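Local coordinates for protein salicylate 5-hydroxylase, large oxygenase component (Ralstonia sp., PDB 7C8Z) that serves as the oxygenase component that hydroxylates salicylate at C5 to give gentisate, using a Rieske [2Fe-2S] cluster and a mononuclear iron, at residues 164-168 / 169-173; 152-156 / 157-161; 136-139 / 140-144. All blocks are in the same frame, centred on the assembly; numbering follows the deposited sequence.

Contact 1 (164-168 / 169-173)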
loop_
_atom_site.group_PDB
_atom_site.type_symbol
_atom_site.label_atom_id
_atom_site.label_comp_id
_atom_site.label_asym_id
_atom_site.label_seq_id
_atom_site.Cartn_x
_atom_site.Cartn_y
_atom_site.Cartn_z
ATOM N N LYS A 164 -37.514 4.198 -29.060
ATOM C CA LYS A 164 -37.737 5.510 -29.651
ATOM C C LYS A 164 -38.353 6.511 -28.690
ATOM O O LYS A 164 -38.473 7.684 -29.061
ATOM C CB LYS A 164 -38.598 5.378 -30.916
ATOM C CG LYS A 164 -37.892 4.571 -32.011
ATOM C CD LYS A 164 -36.500 5.163 -32.251
ATOM C CE LYS A 164 -35.645 4.378 -33.241
ATOM N NZ LYS A 164 -35.370 2.963 -32.854
ATOM N N ASP A 165 -38.755 6.090 -27.489
ATOM C CA ASP A 165 -39.057 7.041 -26.424
ATOM C C ASP A 165 -37.795 7.629 -25.795
ATOM O O ASP A 165 -37.885 8.633 -25.077
ATOM C CB ASP A 165 -39.960 6.415 -25.358
ATOM C CG ASP A 165 -39.281 5.303 -24.576
ATOM O OD1 ASP A 165 -38.330 4.693 -25.102
ATOM O OD2 ASP A 165 -39.687 5.060 -23.418
ATOM N N PHE A 166 -36.635 7.019 -26.040
ATOM C CA PHE A 166 -35.373 7.482 -25.475
ATOM C C PHE A 166 -35.010 8.819 -26.111
ATOM O O PHE A 166 -34.929 8.928 -27.339
ATOM C CB PHE A 166 -34.282 6.442 -25.726
ATOM C CG PHE A 166 -32.907 6.871 -25.324
ATOM C CD1 PHE A 166 -32.449 6.632 -24.040
ATOM C CD2 PHE A 166 -32.050 7.471 -26.237
ATOM C CE1 PHE A 166 -31.173 7.008 -23.661
ATOM C CE2 PHE A 166 -30.771 7.853 -25.865
ATOM C CZ PHE A 166 -30.334 7.620 -24.574
ATOM N N LYS A 167 -34.782 9.832 -25.281
ATOM C CA LYS A 167 -34.439 11.163 -25.752
ATOM C C LYS A 167 -33.055 11.544 -25.259
ATOM O O LYS A 167 -32.708 11.304 -24.099
ATOM C CB LYS A 167 -35.439 12.208 -25.227
ATOM C CG LYS A 167 -36.879 12.045 -25.684
ATOM C CD LYS A 167 -37.750 13.180 -25.142
ATOM C CE LYS A 167 -38.869 12.660 -24.243
ATOM N NZ LYS A 167 -39.273 13.658 -23.210
ATOM N N LEU A 168 -32.266 12.124 -26.165
ATOM C CA LEU A 168 -30.921 12.570 -25.814
ATOM C C LEU A 168 -30.972 13.622 -24.717
ATOM O O LEU A 168 -30.087 13.682 -23.853
ATOM C CB LEU A 168 -30.207 13.114 -27.053
ATOM C CG LEU A 168 -30.071 12.195 -28.272
ATOM C CD1 LEU A 168 -28.917 12.641 -29.156
ATOM C CD2 LEU A 168 -29.882 10.746 -27.858
ATOM N N GLU A 169 -32.001 14.476 -24.754
ATOM C CA GLU A 169 -32.150 15.568 -23.799
ATOM C C GLU A 169 -32.086 15.108 -22.347
ATOM O O GLU A 169 -31.772 15.918 -21.468
ATOM C CB GLU A 169 -33.474 16.299 -24.049
ATOM C CG GLU A 169 -33.563 17.006 -25.396
ATOM C CD GLU A 169 -33.931 16.067 -26.532
ATOM O OE1 GLU A 169 -34.759 15.159 -26.310
ATOM O OE2 GLU A 169 -33.395 16.238 -27.649
ATOM N N GLU A 170 -32.373 13.835 -22.077
ATOM C CA GLU A 170 -32.478 13.319 -20.719
ATOM C C GLU A 170 -31.293 12.468 -20.297
ATOM O O GLU A 170 -31.340 11.866 -19.219
ATOM C CB GLU A 170 -33.763 12.505 -20.555
ATOM C CG GLU A 170 -35.018 13.278 -20.851
ATOM C CD GLU A 170 -36.195 12.375 -21.147
ATOM O OE1 GLU A 170 -37.343 12.807 -20.909
ATOM O OE2 GLU A 170 -35.972 11.235 -21.609
ATOM N N HIS A 171 -30.259 12.359 -21.124
ATOM C CA HIS A 171 -29.103 11.542 -20.777
ATOM C C HIS A 171 -27.811 12.253 -21.150
ATOM O O HIS A 171 -26.914 11.689 -21.777
ATOM C CB HIS A 171 -29.214 10.167 -21.424
ATOM C CG HIS A 171 -30.360 9.362 -20.901
ATOM N ND1 HIS A 171 -31.627 9.435 -21.437
ATOM C CD2 HIS A 171 -30.439 8.495 -19.864
ATOM C CE1 HIS A 171 -32.432 8.630 -20.769
ATOM N NE2 HIS A 171 -31.737 8.048 -19.810
ATOM N N GLY A 172 -27.712 13.525 -20.772
ATOM C CA GLY A 172 -26.467 14.251 -20.869
ATOM C C GLY A 172 -25.696 14.184 -19.567
ATOM O O GLY A 172 -26.130 13.592 -18.581
ATOM N N LEU A 173 -24.512 14.788 -19.581
ATOM C CA LEU A 173 -23.705 14.849 -18.371
ATOM C C LEU A 173 -24.373 15.761 -17.349
ATOM O O LEU A 173 -24.964 16.784 -17.700
ATOM C CB LEU A 173 -22.298 15.355 -18.695
ATOM C CG LEU A 173 -21.553 14.594 -19.793
ATOM C CD1 LEU A 173 -20.250 15.286 -20.173
ATOM C CD2 LEU A 173 -21.295 13.161 -19.360
#
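Lys167 and Glu170 pair their charges over a single turn: NZ of Lys167 lies 3.1 Å from OE1 of Glu170, a salt bridge in which the ammonium approaches from above the carboxylate plane, 55° out of it. The backbone of the same turn carries two bonds of i to i+3 spacing. His171 N donates to Leu168 O at 3.0 Å, nearly straight at 172°, and Glu170 N donates to Lys167 O at 3.3 Å. The same Lys167 carbonyl meets the edge of the His171 imidazole in its plane, where ND1 makes a weak bond to Lys167 O at 3.4 Å. Further out, Glu169 bends its chain so that OE1 lies across the base of the Lys167 chain, 3.2 Å from Lys167 CB. The Phe166 and His171 rings, both buried, form an offset stack, with centroids 4.7 Å apart and planes 22° from parallel; with its ring anti to the backbone N, Phe166 reaches one imidazole face through CE1, toward the rim. Glu411 and Arg407 of the second subunit pack on Phe166 and His171, respectively. The consecutive i to i+3 bonds identify a short 3-10 turn, placed here in the loop between strands 158-159 and 175-181 of the Rieske domain, with His171 about 8 Å, side chain to side chain, from Cys110 and His112, which line the [2Fe-2S] pocket and probably ligate the cluster.

Contact 2 (152-156 / 157-161)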
loop_
_atom_site.group_PDB
_atom_site.type_symbol
_atom_site.label_atom_id
_atom_site.label_comp_id
_atom_site.label_asym_id
_atom_site.label_seq_id
_atom_site.Cartn_x
_atom_site.Cartn_y
_atom_site.Cartn_z
ATOM N N VAL A 152 -28.974 -0.589 -36.719
ATOM C CA VAL A 152 -28.069 -0.869 -37.832
ATOM C C VAL A 152 -28.815 -1.781 -38.790
ATOM O O VAL A 152 -29.125 -2.926 -38.442
ATOM C CB VAL A 152 -26.740 -1.519 -37.395
ATOM C CG1 VAL A 152 -25.890 -1.868 -38.625
ATOM C CG2 VAL A 152 -25.966 -0.607 -36.475
ATOM N N LYS A 153 -29.101 -1.284 -39.993
ATOM C CA LYS A 153 -29.693 -2.120 -41.032
ATOM C C LYS A 153 -28.580 -2.949 -41.653
ATOM O O LYS A 153 -27.631 -2.390 -42.210
ATOM C CB LYS A 153 -30.396 -1.262 -42.081
ATOM C CG LYS A 153 -31.124 -2.050 -43.171
ATOM C CD LYS A 153 -32.271 -1.236 -43.771
ATOM C CE LYS A 153 -32.377 -1.428 -45.281
ATOM N NZ LYS A 153 -33.708 -1.011 -45.812
ATOM N N GLN A 154 -28.669 -4.276 -41.554
ATOM C CA GLN A 154 -27.548 -5.035 -42.092
ATOM C C GLN A 154 -27.846 -5.651 -43.452
ATOM O O GLN A 154 -27.349 -5.160 -44.471
ATOM C CB GLN A 154 -27.136 -6.126 -41.102
ATOM C CG GLN A 154 -26.226 -5.649 -39.967
ATOM C CD GLN A 154 -26.882 -5.744 -38.593
ATOM O OE1 GLN A 154 -28.105 -5.675 -38.469
ATOM N NE2 GLN A 154 -26.065 -5.912 -37.555
ATOM N N ASP A 155 -28.666 -6.699 -43.498
ATOM C CA ASP A 155 -29.055 -7.269 -44.790
ATOM C C ASP A 155 -30.297 -8.143 -44.575
ATOM O O ASP A 155 -30.171 -9.332 -44.283
ATOM C CB ASP A 155 -27.926 -8.057 -45.425
ATOM C CG ASP A 155 -28.005 -8.064 -46.936
ATOM O OD1 ASP A 155 -29.038 -8.513 -47.474
ATOM O OD2 ASP A 155 -27.039 -7.607 -47.588
ATOM N N GLY A 156 -31.476 -7.550 -44.735
ATOM C CA GLY A 156 -31.623 -6.125 -44.949
ATOM C C GLY A 156 -32.511 -5.530 -43.871
ATOM O O GLY A 156 -33.216 -4.552 -44.105
ATOM N N LYS A 157 -32.480 -6.145 -42.692
ATOM C CA LYS A 157 -33.296 -5.739 -41.555
ATOM C C LYS A 157 -32.556 -4.695 -40.728
ATOM O O LYS A 157 -31.330 -4.737 -40.602
ATOM C CB LYS A 157 -33.646 -6.952 -40.686
ATOM C CG LYS A 157 -34.477 -6.652 -39.442
ATOM C CD LYS A 157 -35.861 -6.127 -39.799
ATOM C CE LYS A 157 -36.466 -5.321 -38.655
ATOM N NZ LYS A 157 -36.893 -3.960 -39.084
ATOM N N VAL A 158 -33.308 -3.751 -40.164
ATOM C CA VAL A 158 -32.750 -2.845 -39.163
ATOM C C VAL A 158 -32.733 -3.560 -37.813
ATOM O O VAL A 158 -33.723 -4.181 -37.404
ATOM C CB VAL A 158 -33.532 -1.516 -39.124
ATOM C CG1 VAL A 158 -34.794 -1.599 -38.272
ATOM C CG2 VAL A 158 -32.639 -0.386 -38.639
ATOM N N ASN A 159 -31.575 -3.551 -37.157
ATOM C CA ASN A 159 -31.374 -4.300 -35.924
ATOM C C ASN A 159 -30.985 -3.386 -34.773
ATOM O O ASN A 159 -30.180 -2.464 -34.941
ATOM C CB ASN A 159 -30.298 -5.366 -36.107
ATOM C CG ASN A 159 -30.784 -6.541 -36.917
ATOM O OD1 ASN A 159 -31.928 -6.973 -36.784
ATOM N ND2 ASN A 159 -29.915 -7.067 -37.773
ATOM N N GLY A 160 -31.539 -3.672 -33.596
ATOM C CA GLY A 160 -31.179 -2.937 -32.404
ATOM C C GLY A 160 -31.673 -1.501 -32.419
ATOM O O GLY A 160 -32.725 -1.173 -32.972
ATOM N N GLY A 161 -30.885 -0.631 -31.799
ATOM C CA GLY A 161 -31.256 0.752 -31.602
ATOM C C GLY A 161 -31.840 1.002 -30.222
ATOM O O GLY A 161 -32.196 0.084 -29.476
#
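A small antiparallel beta hairpin pairs Val152 and Lys153 with Val158 and Asn159 in a surface excursion of the Rieske domain, far from both iron sites. The register rests on the hydrogen-bonded pair Val152-Asn159, where Val152 N reaches Asn159 O at 2.9 Å in the carbonyl plane and Asn159 N returns to Val152 O at 2.8 Å. Next comes the non-hydrogen-bonded pair Lys153-Val158, whose CA atoms are 3.7 Å apart; the CA-H of Lys153 points at Lys157 O, 3.1 Å from Lys153 CA. Gln154 N then bonds to the same Lys157 O at 2.9 Å and closes the two-stranded ladder before the connecting loop, which holds a cis peptide between Asp155 and Gly156. Alternation places Lys153 and Val158 on one face, with CB of Lys153 4.2 Å from CG2 of Val158; this branch stands anti to the backbone N of Val158. Val152 and Asn159 occupy the other face. There the Gln154 amide crosses Asn159 at about a right angle, the amide planes 58° apart, although the modelled bond from Asn159 ND2 to Gln154 OE1 is too short to be trusted in detail. Val424 of the second subunit packs against Val152 and Gln154, and His422 of that subunit against Asn159.

Contact 3 (136-139 / 140-144)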
loop_
_atom_site.group_PDB
_atom_site.type_symbol
_atom_site.label_atom_id
_atom_site.label_comp_id
_atom_site.label_asym_id
_atom_site.label_seq_id
_atom_site.Cartn_x
_atom_site.Cartn_y
_atom_site.Cartn_z
ATOM N N ASN A 136 -20.887 10.788 -27.415
ATOM C CA ASN A 136 -20.323 12.114 -27.639
ATOM C C ASN A 136 -21.199 13.178 -26.989
ATOM O O ASN A 136 -22.419 13.190 -27.191
ATOM C CB ASN A 136 -20.178 12.382 -29.141
ATOM C CG ASN A 136 -19.439 13.678 -29.443
ATOM O OD1 ASN A 136 -19.908 14.773 -29.121
ATOM N ND2 ASN A 136 -18.272 13.557 -30.067
ATOM N N TYR A 137 -20.571 14.079 -26.227
ATOM C CA TYR A 137 -21.237 15.170 -25.530
ATOM C C TYR A 137 -20.622 16.504 -25.933
ATOM O O TYR A 137 -19.407 16.607 -26.133
ATOM C CB TYR A 137 -21.109 15.038 -24.004
ATOM C CG TYR A 137 -21.531 13.711 -23.422
ATOM C CD1 TYR A 137 -20.673 12.619 -23.427
ATOM C CD2 TYR A 137 -22.784 13.558 -22.845
ATOM C CE1 TYR A 137 -21.062 11.409 -22.881
ATOM C CE2 TYR A 137 -23.179 12.359 -22.300
ATOM C CZ TYR A 137 -22.320 11.286 -22.318
ATOM O OH TYR A 137 -22.730 10.093 -21.767
ATOM N N SER A 138 -21.465 17.536 -26.011
ATOM C CA SER A 138 -20.984 18.901 -26.166
ATOM C C SER A 138 -20.101 19.300 -24.978
ATOM O O SER A 138 -20.130 18.690 -23.905
ATOM C CB SER A 138 -22.154 19.875 -26.301
ATOM O OG SER A 138 -22.880 19.988 -25.089
ATOM N N LEU A 139 -19.349 20.387 -25.162
ATOM C CA LEU A 139 -18.586 20.951 -24.055
ATOM C C LEU A 139 -19.473 21.526 -22.958
ATOM O O LEU A 139 -18.948 21.966 -21.926
ATOM C CB LEU A 139 -17.625 22.026 -24.570
ATOM C CG LEU A 139 -16.460 21.535 -25.434
ATOM C CD1 LEU A 139 -15.628 22.706 -25.932
ATOM C CD2 LEU A 139 -15.589 20.535 -24.672
ATOM N N LYS A 140 -20.792 21.537 -23.154
ATOM C CA LYS A 140 -21.736 21.917 -22.114
ATOM C C LYS A 140 -22.355 20.713 -21.420
ATOM O O LYS A 140 -23.111 20.894 -20.458
ATOM C CB LYS A 140 -22.851 22.793 -22.699
ATOM C CG LYS A 140 -22.360 24.085 -23.333
ATOM C CD LYS A 140 -23.525 24.964 -23.764
ATOM C CE LYS A 140 -23.486 26.303 -23.053
ATOM N NZ LYS A 140 -22.375 27.165 -23.547
ATOM N N GLY A 141 -22.061 19.498 -21.887
ATOM C CA GLY A 141 -22.579 18.286 -21.288
ATOM C C GLY A 141 -23.753 17.660 -22.005
ATOM O O GLY A 141 -24.267 16.638 -21.533
ATOM N N ASP A 142 -24.191 18.230 -23.125
ATOM C CA ASP A 142 -25.352 17.715 -23.837
ATOM C C ASP A 142 -24.954 16.532 -24.714
ATOM O O ASP A 142 -24.011 16.625 -25.503
ATOM C CB ASP A 142 -25.979 18.816 -24.691
ATOM C CG ASP A 142 -26.431 20.001 -23.870
ATOM O OD1 ASP A 142 -27.131 19.786 -22.858
ATOM O OD2 ASP A 142 -26.090 21.147 -24.237
ATOM N N LEU A 143 -25.687 15.429 -24.583
ATOM C CA LEU A 143 -25.432 14.222 -25.367
ATOM C C LEU A 143 -25.713 14.490 -26.843
ATOM O O LEU A 143 -26.873 14.619 -27.246
ATOM C CB LEU A 143 -26.296 13.077 -24.847
ATOM C CG LEU A 143 -26.200 11.757 -25.607
ATOM C CD1 LEU A 143 -24.750 11.308 -25.710
ATOM C CD2 LEU A 143 -27.059 10.697 -24.935
ATOM N N GLN A 144 -24.659 14.554 -27.654
ATOM C CA GLN A 144 -24.791 14.868 -29.072
ATOM C C GLN A 144 -24.825 13.643 -29.972
ATOM O O GLN A 144 -25.379 13.717 -31.075
ATOM C CB GLN A 144 -23.642 15.769 -29.527
ATOM C CG GLN A 144 -23.692 17.162 -28.965
ATOM C CD GLN A 144 -22.443 17.945 -29.291
ATOM O OE1 GLN A 144 -21.372 17.371 -29.490
ATOM N NE2 GLN A 144 -22.575 19.265 -29.371
#
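The hairpin joining strands 135-137 and 143-145 brings Tyr137 against Leu143 beside the [2Fe-2S] cluster, in the three-stranded sheet whose remaining strand, 128-130, ends at the cluster residue Cys130. Gln144 N donates to Asn136 O at 2.7 Å and Ser138 N to Asp142 O at 2.8 Å, flanking the non-hydrogen-bonded pair Tyr137-Leu143. The chain reverses through a type I turn from Ser138 to Gly141, closed by Gly141 N to Ser138 O at 2.9 Å. With Gly141, the last residue of the turn, at positive phi (101°), this is the classic type I turn with a G1 beta bulge. Ser138 reinforces the reversal: its hydroxyl, held between the backbone N and the carbonyl carbon (chi1 69°), accepts Asp142 N at 2.9 Å and, as an ST turn, Lys140 N at 3.2 Å. One side-chain oxygen thus accepts from both the turn and the returning limb. On the face that carries Tyr137 and Leu143, both buried, Leu143 CD1 makes a CH-pi contact with Tyr137, 4.2 Å from the ring centroid and 21° off its normal. The far end of that ring is fixed by a hydrogen bond from Ala111 N to its OH, and the Tyr137 side chain comes within about 5 Å of the cluster. Charged groups at the turn have partners beyond it: Lys140 NZ forms a salt bridge with Asp98, and Asp142 OD1 with Lys175.

All three contacts lie in the Rieske domain, but at different depths. Contacts 1 and 3, with centres 11 Å apart, are partly buried, contact 3 the nearer to the cluster, and touch directly: a probable hydrogen bond runs from Leu173 N to Gly141 O at 2.7 Å, and Leu173 packs on the Tyr137 ring. Both combine a backbone turn with a buried aromatic, a ring stack in contact 1 and a methyl over a ring in contact 3. Contact 2, its centre 22 Å from that of contact 1 and 26 Å from that of contact 3, is an exposed hairpin made mainly by backbone bonding. Contacts 1 and 2 meet the second subunit; no other chain touches contact 3.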